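Local coordinates for CELL WALL surface anchor family protein (Streptococcus pneumoniae, PDB 2WW8) that serves as the pilus adhesin RrgA, a cell-wall-anchored surface protein that probably mediates recognition of host cells, at residues 51-56 / 726-731; 64-69 / 102-107; 137-142 / 722-727; 732-737 / 825-830. All coordinates share one frame; numbering follows the deposited sequence.

Contact 1. Residues 51-56 / 726-731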
# COMPACT_ATOMS: atom_id res chain seq x y z
N VAL A 51 41.68 12.47 10.12
CA VAL A 51 42.17 13.55 9.27
C VAL A 51 42.82 14.62 10.18
O VAL A 51 42.30 14.90 11.27
CB VAL A 51 41.00 14.12 8.38
CG1 VAL A 51 41.37 15.43 7.67
CG2 VAL A 51 40.47 13.06 7.39
N ILE A 52 43.96 15.18 9.77
CA ILE A 52 44.63 16.26 10.52
C ILE A 52 44.82 17.52 9.69
O ILE A 52 45.37 17.48 8.59
CB ILE A 52 46.00 15.89 11.12
CG1 ILE A 52 45.98 14.57 11.89
CG2 ILE A 52 46.41 16.97 12.12
CD1 ILE A 52 46.46 13.36 11.08
N LYS A 53 44.33 18.63 10.24
CA LYS A 53 44.51 19.96 9.68
C LYS A 53 45.52 20.71 10.56
O LYS A 53 45.50 20.51 11.79
CB LYS A 53 43.21 20.78 9.68
CG LYS A 53 42.22 20.40 8.60
CD LYS A 53 41.08 21.40 8.56
CE LYS A 53 40.27 21.15 7.30
NZ LYS A 53 39.51 22.38 6.95
N GLU A 54 46.34 21.54 9.92
CA GLU A 54 47.25 22.48 10.61
C GLU A 54 46.99 23.94 10.24
O GLU A 54 46.95 24.30 9.05
CB GLU A 54 48.71 22.10 10.38
CG GLU A 54 49.04 20.66 10.77
CD GLU A 54 50.46 20.51 11.28
OE1 GLU A 54 51.29 21.39 10.97
OE2 GLU A 54 50.74 19.50 11.99
N THR A 55 46.79 24.78 11.25
CA THR A 55 46.71 26.23 11.04
C THR A 55 47.88 27.03 11.65
O THR A 55 48.61 26.53 12.52
CB THR A 55 45.36 26.83 11.52
OG1 THR A 55 45.25 26.69 12.95
CG2 THR A 55 44.17 26.19 10.78
N GLY A 56 48.05 28.27 11.21
CA GLY A 56 49.12 29.14 11.71
C GLY A 56 48.64 30.58 11.73
O GLY A 56 47.63 30.87 12.37
N GLU A 726 38.41 14.85 12.86
CA GLU A 726 39.35 15.82 12.31
C GLU A 726 40.00 16.63 13.44
O GLU A 726 39.36 17.46 14.10
CB GLU A 726 38.66 16.71 11.27
CG GLU A 726 39.44 17.94 10.90
CD GLU A 726 38.52 19.08 10.52
OE1 GLU A 726 38.02 18.98 9.38
OE2 GLU A 726 38.32 20.02 11.33
N ILE A 727 41.29 16.36 13.68
CA ILE A 727 42.09 17.22 14.55
C ILE A 727 42.60 18.46 13.83
O ILE A 727 43.14 18.37 12.72
CB ILE A 727 43.32 16.55 15.15
CG1 ILE A 727 42.94 15.27 15.86
CG2 ILE A 727 43.90 17.48 16.20
CD1 ILE A 727 43.84 14.12 15.50
N THR A 728 42.40 19.61 14.47
CA THR A 728 42.99 20.85 14.02
C THR A 728 44.15 21.18 14.97
O THR A 728 44.00 21.28 16.20
CB THR A 728 41.97 21.98 13.85
OG1 THR A 728 41.03 21.57 12.85
CG2 THR A 728 42.63 23.28 13.37
N ILE A 729 45.34 21.29 14.38
CA ILE A 729 46.52 21.71 15.14
C ILE A 729 46.87 23.16 14.85
O ILE A 729 47.13 23.54 13.71
CB ILE A 729 47.72 20.79 14.94
CG1 ILE A 729 47.50 19.52 15.77
CG2 ILE A 729 48.98 21.49 15.44
CD1 ILE A 729 48.22 18.31 15.22
N SER A 730 46.82 23.94 15.93
CA SER A 730 47.38 25.29 15.93
C SER A 730 48.90 25.27 16.12
O SER A 730 49.42 24.92 17.18
CB SER A 730 46.70 26.13 17.01
OG SER A 730 45.43 26.49 16.54
N LYS A 731 49.63 25.66 15.09
CA LYS A 731 51.09 25.56 15.13
C LYS A 731 51.71 26.90 15.57
O LYS A 731 51.14 27.96 15.29
CB LYS A 731 51.56 25.05 13.77
CG LYS A 731 51.43 23.54 13.55
CD LYS A 731 52.81 22.85 13.33
CE LYS A 731 53.48 22.26 14.58
NZ LYS A 731 52.71 21.31 15.46

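Contact 2. Residues 64-69 / 102-107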
# COMPACT_ATOMS: atom_id res chain seq x y z
N ASP A 64 52.07 20.88 3.49
CA ASP A 64 53.37 20.20 3.53
C ASP A 64 53.80 19.54 4.86
O ASP A 64 54.93 19.05 4.96
CB ASP A 64 54.49 21.10 2.96
CG ASP A 64 54.20 21.61 1.54
OD1 ASP A 64 53.25 21.12 0.90
OD2 ASP A 64 54.93 22.50 1.03
N ALA A 65 52.92 19.50 5.86
CA ALA A 65 53.18 18.73 7.09
C ALA A 65 53.19 17.21 6.87
O ALA A 65 52.59 16.71 5.91
CB ALA A 65 52.17 19.12 8.19
N VAL A 66 53.88 16.47 7.74
CA VAL A 66 54.13 15.04 7.51
C VAL A 66 53.84 14.21 8.76
O VAL A 66 54.47 14.42 9.81
CB VAL A 66 55.53 14.77 6.86
CG1 VAL A 66 56.07 13.36 7.15
CG2 VAL A 66 55.49 15.01 5.34
N PHE A 67 52.89 13.28 8.65
CA PHE A 67 52.43 12.49 9.78
C PHE A 67 52.70 11.00 9.69
O PHE A 67 52.77 10.45 8.60
CB PHE A 67 50.93 12.71 10.06
CG PHE A 67 50.60 14.11 10.50
CD1 PHE A 67 50.64 14.45 11.85
CD2 PHE A 67 50.30 15.09 9.56
CE1 PHE A 67 50.36 15.75 12.25
CE2 PHE A 67 50.02 16.40 9.95
CZ PHE A 67 50.05 16.72 11.30
N GLU A 68 52.80 10.38 10.85
CA GLU A 68 53.00 8.94 10.95
C GLU A 68 52.03 8.20 11.85
O GLU A 68 51.82 8.58 13.00
CB GLU A 68 54.45 8.60 11.33
CG GLU A 68 55.37 9.10 10.22
CD GLU A 68 56.77 8.51 10.22
OE1 GLU A 68 57.16 7.86 11.22
OE2 GLU A 68 57.45 8.73 9.19
N LEU A 69 51.44 7.15 11.29
CA LEU A 69 50.53 6.30 12.04
C LEU A 69 51.12 4.90 12.19
O LEU A 69 51.35 4.19 11.20
CB LEU A 69 49.15 6.25 11.38
CG LEU A 69 48.04 5.54 12.16
CD1 LEU A 69 47.66 6.28 13.44
CD2 LEU A 69 46.84 5.29 11.23
N THR A 102 52.08 10.63 15.17
CA THR A 102 53.17 11.59 15.41
C THR A 102 53.36 12.49 14.18
O THR A 102 53.24 12.06 13.02
CB THR A 102 54.53 10.91 15.69
OG1 THR A 102 54.72 9.83 14.77
CG2 THR A 102 54.64 10.39 17.13
N GLU A 103 53.66 13.75 14.47
CA GLU A 103 54.17 14.66 13.45
C GLU A 103 55.66 14.34 13.17
O GLU A 103 56.52 14.48 14.03
CB GLU A 103 53.92 16.10 13.89
CG GLU A 103 53.94 17.13 12.78
CD GLU A 103 54.16 18.53 13.32
OE1 GLU A 103 54.82 18.67 14.40
OE2 GLU A 103 53.69 19.51 12.68
N ALA A 104 55.96 13.88 11.95
CA ALA A 104 57.33 13.57 11.59
C ALA A 104 58.07 14.87 11.23
O ALA A 104 59.12 15.18 11.79
CB ALA A 104 57.37 12.53 10.46
N GLN A 105 57.51 15.63 10.29
CA GLN A 105 57.98 17.00 10.05
C GLN A 105 56.82 18.01 10.03
O GLN A 105 55.75 17.69 9.50
CB GLN A 105 58.88 17.08 8.82
CG GLN A 105 58.19 17.06 7.46
CD GLN A 105 59.17 17.30 6.32
OE1 GLN A 105 60.30 16.80 6.34
NE2 GLN A 105 58.74 18.04 5.31
N PRO A 106 57.00 19.20 10.64
CA PRO A 106 56.06 20.33 10.57
C PRO A 106 56.23 21.14 9.27
O PRO A 106 57.23 20.94 8.59
CB PRO A 106 56.46 21.19 11.78
CG PRO A 106 57.91 20.91 11.97
CD PRO A 106 58.10 19.45 11.59
N PRO A 107 55.28 22.05 8.93
CA PRO A 107 55.49 22.92 7.75
C PRO A 107 56.71 23.82 7.94
O PRO A 107 57.13 24.03 9.08
CB PRO A 107 54.23 23.78 7.69
CG PRO A 107 53.21 23.10 8.55
CD PRO A 107 53.98 22.30 9.58

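Contact 3. Residues 137-142 / 722-727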
# COMPACT_ATOMS: atom_id res chain seq x y z
N ARG A 137 33.40 14.87 11.18
CA ARG A 137 33.01 15.41 9.89
C ARG A 137 32.08 14.48 9.09
O ARG A 137 32.23 13.26 9.13
CB ARG A 137 34.26 15.76 9.09
CG ARG A 137 34.05 16.89 8.09
CD ARG A 137 34.67 18.21 8.56
NE ARG A 137 35.00 19.05 7.40
CZ ARG A 137 36.14 19.02 6.71
NH1 ARG A 137 37.13 18.18 7.02
NH2 ARG A 137 36.30 19.84 5.67
N GLU A 138 31.14 15.08 8.36
CA GLU A 138 30.26 14.35 7.45
C GLU A 138 31.07 13.48 6.52
O GLU A 138 31.99 13.97 5.89
CB GLU A 138 29.50 15.31 6.53
CG GLU A 138 28.60 16.30 7.23
CD GLU A 138 27.36 15.63 7.79
OE1 GLU A 138 26.89 14.63 7.19
OE2 GLU A 138 26.86 16.11 8.82
N GLU A 139 30.72 12.20 6.41
CA GLU A 139 31.25 11.30 5.40
C GLU A 139 30.16 10.95 4.37
O GLU A 139 28.98 10.90 4.71
CB GLU A 139 31.75 10.06 6.14
CG GLU A 139 32.42 9.05 5.24
CD GLU A 139 33.68 9.62 4.61
OE1 GLU A 139 33.56 10.25 3.53
OE2 GLU A 139 34.76 9.44 5.21
N ALA A 140 30.55 10.70 3.12
CA ALA A 140 29.63 10.38 2.04
C ALA A 140 29.26 8.91 2.14
O ALA A 140 30.09 8.09 2.54
CB ALA A 140 30.26 10.65 0.69
N LEU A 141 28.01 8.59 1.81
CA LEU A 141 27.52 7.20 1.84
C LEU A 141 28.03 6.46 0.61
O LEU A 141 28.25 7.09 -0.42
CB LEU A 141 26.00 7.20 1.84
CG LEU A 141 25.25 7.35 3.16
CD1 LEU A 141 23.84 7.65 2.80
CD2 LEU A 141 25.31 6.07 3.97
N SER A 142 28.27 5.15 0.69
CA SER A 142 28.67 4.40 -0.50
C SER A 142 27.48 4.20 -1.46
O SER A 142 26.32 4.37 -1.08
CB SER A 142 29.27 3.06 -0.08
OG SER A 142 28.27 2.14 0.34
N ARG A 722 29.56 6.36 9.16
CA ARG A 722 30.09 6.92 10.39
C ARG A 722 30.89 8.20 10.11
O ARG A 722 31.55 8.31 9.07
CB ARG A 722 30.95 5.86 11.05
CG ARG A 722 31.02 5.99 12.53
CD ARG A 722 31.76 4.73 12.92
NE ARG A 722 30.84 3.69 13.34
CZ ARG A 722 30.10 3.83 14.43
NH1 ARG A 722 30.21 4.96 15.12
NH2 ARG A 722 29.25 2.88 14.81
N LYS A 723 30.78 9.18 11.00
CA LYS A 723 31.61 10.39 10.90
C LYS A 723 33.06 10.14 11.31
O LYS A 723 33.36 9.29 12.15
CB LYS A 723 31.04 11.53 11.73
CG LYS A 723 29.84 12.17 11.07
CD LYS A 723 29.06 12.89 12.13
CE LYS A 723 27.69 13.31 11.64
NZ LYS A 723 27.48 14.67 12.25
N TYR A 724 33.96 10.89 10.70
CA TYR A 724 35.37 10.71 11.04
C TYR A 724 35.88 11.89 11.87
O TYR A 724 35.41 13.02 11.70
CB TYR A 724 36.23 10.42 9.80
CG TYR A 724 36.27 11.57 8.86
CD1 TYR A 724 37.11 12.66 9.11
CD2 TYR A 724 35.45 11.60 7.74
CE1 TYR A 724 37.14 13.74 8.26
CE2 TYR A 724 35.48 12.68 6.87
CZ TYR A 724 36.33 13.74 7.15
OH TYR A 724 36.38 14.84 6.33
N PRO A 725 36.83 11.62 12.78
CA PRO A 725 37.50 12.70 13.52
C PRO A 725 38.50 13.52 12.70
O PRO A 725 39.30 12.96 11.94
CB PRO A 725 38.20 11.97 14.68
CG PRO A 725 38.37 10.57 14.20
CD PRO A 725 37.29 10.28 13.18
N GLU A 726 38.41 14.85 12.86
CA GLU A 726 39.35 15.82 12.31
C GLU A 726 40.00 16.63 13.44
O GLU A 726 39.36 17.46 14.10
CB GLU A 726 38.66 16.71 11.27
CG GLU A 726 39.44 17.94 10.90
CD GLU A 726 38.52 19.08 10.52
OE1 GLU A 726 38.02 18.98 9.38
OE2 GLU A 726 38.32 20.02 11.33
N ILE A 727 41.29 16.36 13.68
CA ILE A 727 42.09 17.22 14.55
C ILE A 727 42.60 18.46 13.83
O ILE A 727 43.14 18.37 12.72
CB ILE A 727 43.32 16.55 15.15
CG1 ILE A 727 42.94 15.27 15.86
CG2 ILE A 727 43.90 17.48 16.20
CD1 ILE A 727 43.84 14.12 15.50

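Contact 4. Residues 732-737 / 825-830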
# COMPACT_ATOMS: atom_id res chain seq x y z
N GLU A 732 52.85 26.85 16.28
CA GLU A 732 53.58 28.08 16.66
C GLU A 732 54.70 28.38 15.65
O GLU A 732 55.56 27.54 15.40
CB GLU A 732 54.21 28.05 18.07
CG GLU A 732 53.45 27.33 19.19
CD GLU A 732 52.38 28.18 19.88
OE1 GLU A 732 52.71 29.28 20.38
OE2 GLU A 732 51.20 27.74 19.95
N LYS A 733 54.66 29.57 15.06
CA LYS A 733 55.80 30.05 14.27
C LYS A 733 57.10 29.80 15.04
O LYS A 733 57.21 30.13 16.22
CB LYS A 733 55.64 31.54 13.98
CG LYS A 733 56.30 32.02 12.70
CD LYS A 733 55.29 32.13 11.57
CE LYS A 733 55.71 33.22 10.61
NZ LYS A 733 54.53 33.65 9.82
N LYS A 734 58.09 29.19 14.38
CA LYS A 734 59.40 29.04 15.02
C LYS A 734 60.28 30.27 14.87
O LYS A 734 60.28 30.96 13.84
CB LYS A 734 60.14 27.75 14.65
CG LYS A 734 60.37 27.48 13.17
CD LYS A 734 61.84 27.60 12.78
CE LYS A 734 62.68 26.42 13.22
NZ LYS A 734 62.58 26.24 14.69
N LEU A 735 61.01 30.55 15.94
CA LEU A 735 61.92 31.69 15.90
C LEU A 735 63.40 31.25 15.94
O LEU A 735 63.76 30.18 16.44
CB LEU A 735 61.55 32.72 16.99
CG LEU A 735 60.13 33.31 16.89
CD1 LEU A 735 59.74 33.93 18.22
CD2 LEU A 735 59.90 34.28 15.72
N GLY A 736 64.26 32.10 15.40
CA GLY A 736 65.68 31.79 15.35
C GLY A 736 66.43 31.90 16.66
O GLY A 736 66.07 32.67 17.57
N ASP A 737 67.51 31.12 16.72
CA ASP A 737 68.52 31.20 17.76
C ASP A 737 69.94 30.87 17.25
O ASP A 737 70.12 30.09 16.31
CB ASP A 737 68.13 30.31 18.94
CG ASP A 737 68.23 28.84 18.62
OD1 ASP A 737 67.52 28.33 17.72
OD2 ASP A 737 69.07 28.19 19.28
N ASN A 825 62.52 31.53 7.91
CA ASN A 825 61.64 30.48 8.43
C ASN A 825 62.17 29.97 9.77
O ASN A 825 62.25 28.76 9.99
CB ASN A 825 61.53 29.35 7.41
CG ASN A 825 60.99 29.84 6.07
OD1 ASN A 825 60.08 30.67 5.99
ND2 ASN A 825 61.55 29.30 4.99
N GLY A 826 62.55 30.92 10.63
CA GLY A 826 63.17 30.67 11.94
C GLY A 826 64.50 29.92 11.98
O GLY A 826 64.90 29.42 13.02
N GLU A 827 65.17 29.83 10.83
CA GLU A 827 66.51 29.24 10.80
C GLU A 827 67.62 30.24 10.47
O GLU A 827 67.46 31.18 9.70
CB GLU A 827 66.55 28.04 9.86
CG GLU A 827 65.71 26.87 10.34
CD GLU A 827 65.76 25.72 9.35
OE1 GLU A 827 66.88 25.22 9.09
OE2 GLU A 827 64.70 25.34 8.82
N VAL A 828 68.76 30.01 11.11
CA VAL A 828 69.97 30.76 10.82
C VAL A 828 70.49 30.42 9.41
O VAL A 828 70.74 29.25 9.09
CB VAL A 828 71.07 30.45 11.88
CG1 VAL A 828 72.35 31.28 11.59
CG2 VAL A 828 70.54 30.63 13.32
N ARG A 829 70.66 31.45 8.58
CA ARG A 829 71.24 31.30 7.23
C ARG A 829 72.38 32.28 6.98
O ARG A 829 72.43 33.34 7.62
CB ARG A 829 70.19 31.51 6.12
CG ARG A 829 69.07 30.51 6.07
CD ARG A 829 69.44 29.05 5.79
NE ARG A 829 68.24 28.22 5.90
CZ ARG A 829 68.08 27.01 5.37
NH1 ARG A 829 69.05 26.44 4.67
NH2 ARG A 829 66.92 26.36 5.53
N ASP A 830 73.29 31.91 6.07
CA ASP A 830 74.34 32.78 5.52
C ASP A 830 75.18 33.51 6.57
O ASP A 830 75.29 34.74 6.56
CB ASP A 830 73.76 33.78 4.52
CG ASP A 830 72.89 33.11 3.47
OD1 ASP A 830 73.26 32.04 2.94
OD2 ASP A 830 71.82 33.69 3.18

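Contact 1. Residues 51-56 / 726-731
Strands 51-55 and 726-730 run parallel, and five backbone hydrogen bonds, the last of them at Lys-731, zip the two segments together. Lys-53 and Thr-55 each donate to and accept from segment 726-731, the bond from Ile-729 N to Lys-53 O being 2.7 Å long and almost straight at 172°. The tight side is the face of Ile-52, Ile-727 and Ile-729, beta-branched residues well suited to an extended chain. Ile-52 and Ile-729 lie alongside each other and point the same way, CG2 of Ile-52 resting 3.8 Å from CD1 of Ile-729. CG1 of Ile-52 meets CD1 of Ile-727 at 4.2 Å, and Phe-67 and Phe-91 close over Ile-52. This is the core-facing side of a prealbumin-like domain.

The other face is looser. Thr-55 and Thr-728 cross obliquely with their CG2 methyls 4.2 Å apart, while the exposed Ser-730 brings OG no nearer than 3.6 Å to OG1 of Thr-55. Lys-53 stretches slantwise across Glu-726, but its NZ stops 4.4 Å from Glu-726 OE1, whose firm partner is Arg-137.

Glu-54 is the exception on the apolar face. Its carboxylate is buried, with OE1 against the aliphatic part of Lys-731, 3.2 Å from CD. The lysine chain bends at chi2 (-118°), leaving NZ 4.4 Å from Glu-54 OE2, too far for a salt bridge. Since OE2 also lies close to the carboxylate of Glu-103, beside Phe-67, one of the two acids may well be protonated, and the nearby lysine charge would ease their repulsion.

Contact 2. Residues 64-69 / 102-107
Backbone bonds carry most of the antiparallel pairing between 64-69 and 102-107. Glu-68 and Thr-102 form a hydrogen-bonded pair, N of Glu-68 reaching O of Thr-102 at 2.8 Å and N of Thr-102 returning to O of Glu-68 at 3.0 Å. Further along, Ala-104 and Gln-105 both face Val-66 in a classic beta bulge. O of Val-66 therefore takes two donors, Ala-104 N at 2.7 Å and, weakly, Gln-105 N at 3.3 Å, while Val-66 N is bound by Gln-105 O. The bulge falls where the chain turns a corner in the five-stranded antiparallel sheet of this prealbumin-like domain; the prolines that follow have no N-H to offer a neighbouring strand.

Apolar contacts line both faces. Branched Val-66 sets CG1 3.7 Å from CB of Ala-104 and CB 3.6 Å from CG of Gln-105, whose long polar chain suits the solvent-exposed face. On the buried side Phe-67 points its ring inward toward Ile-52, and its CE1 touches CG of Glu-103 at 3.9 Å. Ala-65, small enough to admit a ring beside it, meets Pro-107 CD through CB.

Among polar ends, Glu-103 extends past the phenyl ring with CG anti to the backbone N (chi1 -160°), and OE1 accepts from the backbone N of Ser-113.

Contact 3. Residues 137-142 / 722-727
Arg-137 leaves the backbone with CG anti to N (chi1 -152°), so that its side chain runs alongside Tyr-724 and points the same way. CB sits over the tyrosine face, 3.9 Å from the ring centroid and 28° off the normal, a CH-pi contact. CG follows at the phenolic end, 3.6 Å from Tyr-724 OH. The chain bends at chi2, bringing CD to 3.5 Å from OE1 of Glu-726. That oxygen then hangs over one face of the guanidinium, 3.3 Å from CZ. NH1 at the tip makes the salt bridge to it at 2.6 Å and has a second carboxylate partner in Glu-88, so the delocalised charge of an arginine suits a place between two carboxylates; to Glu-726, lying above the plane, the attraction is mainly one of charge.

Between the backbones there is one antiparallel hydrogen-bonded pair: Arg-137 N gives a good bond to Tyr-724 O at 2.8 Å, and the return bond from Tyr-724 N is weak. It sets the short strand 135-137 at the border of the four-stranded mixed sheet of the prealbumin-like domain.

Beyond that pair the chain of 138-142 diverges. Glu-139 crosses the tyrosine at about a right angle, OE2 lying 3.4 Å from CD2, and the same oxygen is salt-bridged to Lys-49. Glu-138 and Lys-723 form a long salt bridge.

Contact 4. Residues 732-737 / 825-830
Lys-734 meets the turn at Asn-825 and Gly-826 with its methylene carbons rather than its ammonium. CG occupies the crowded position between the backbone N and the carbonyl carbon (chi1 55°), and further bends fold the chain back so that CD lies 3.0 Å from Asn-825 O. The same carbon is pressed to 3.4 Å from Gly-826 CA, tighter than an ordinary carbon contact, and the absence of a side chain on the glycine makes room for it. No hydrogen bond joins the two segments; instead weak CA-H...O contacts lace them, Gly-826 CA to Lys-734 O at 3.5 Å and Gly-736 CA to Gly-826 O at 3.4 Å. Further on, the CG2 methyl of Val-828 abuts the backbone O of Asp-737 at 3.1 Å.

What fixes the turn is the second shell. Asn-825 and Gly-826 both have positive phi (50° and 61°), consistent with a type I' hairpin turn, for which Asn-Gly is a classic sequence. The carboxylate of Asp-796 grips it, OD2 accepting from the N of Asn-825 and OD1 from the N of Gly-826.

On the other segment, the backbones of Glu-732 and Lys-734 bond to Lys-111 and Gly-109, and Lys-733 is salt-bridged to Glu-57. The chain thus leaves the first prealbumin-like domain, passes the turn linking strands 816-824 and 827-833, and enters strand 736-744, where Gly-736 pairs with Leu-794 of strand 788-794.

Contacts 1, 2 and 3 belong to one prealbumin-like domain, built from the start of the modelled chain and completed by strand 724-730, which returns after several hundred residues. Contacts 1 and 3, with centres about 16 Å apart, lie in the same mixed sheet and share that strand. Contact 2, nested within the loop closed by contact 1 and centred about 11 Å from it, lies in the opposing five-stranded sheet and touches contact 1 through Glu-54 and Lys-731. Contact 4 follows directly in sequence, its centre about 21 Å from that of contact 1 and 37 Å from that of contact 3, at the entry to a second prealbumin-like domain. Together they show the chain closing one domain with strand 724-730 and passing straight into the next.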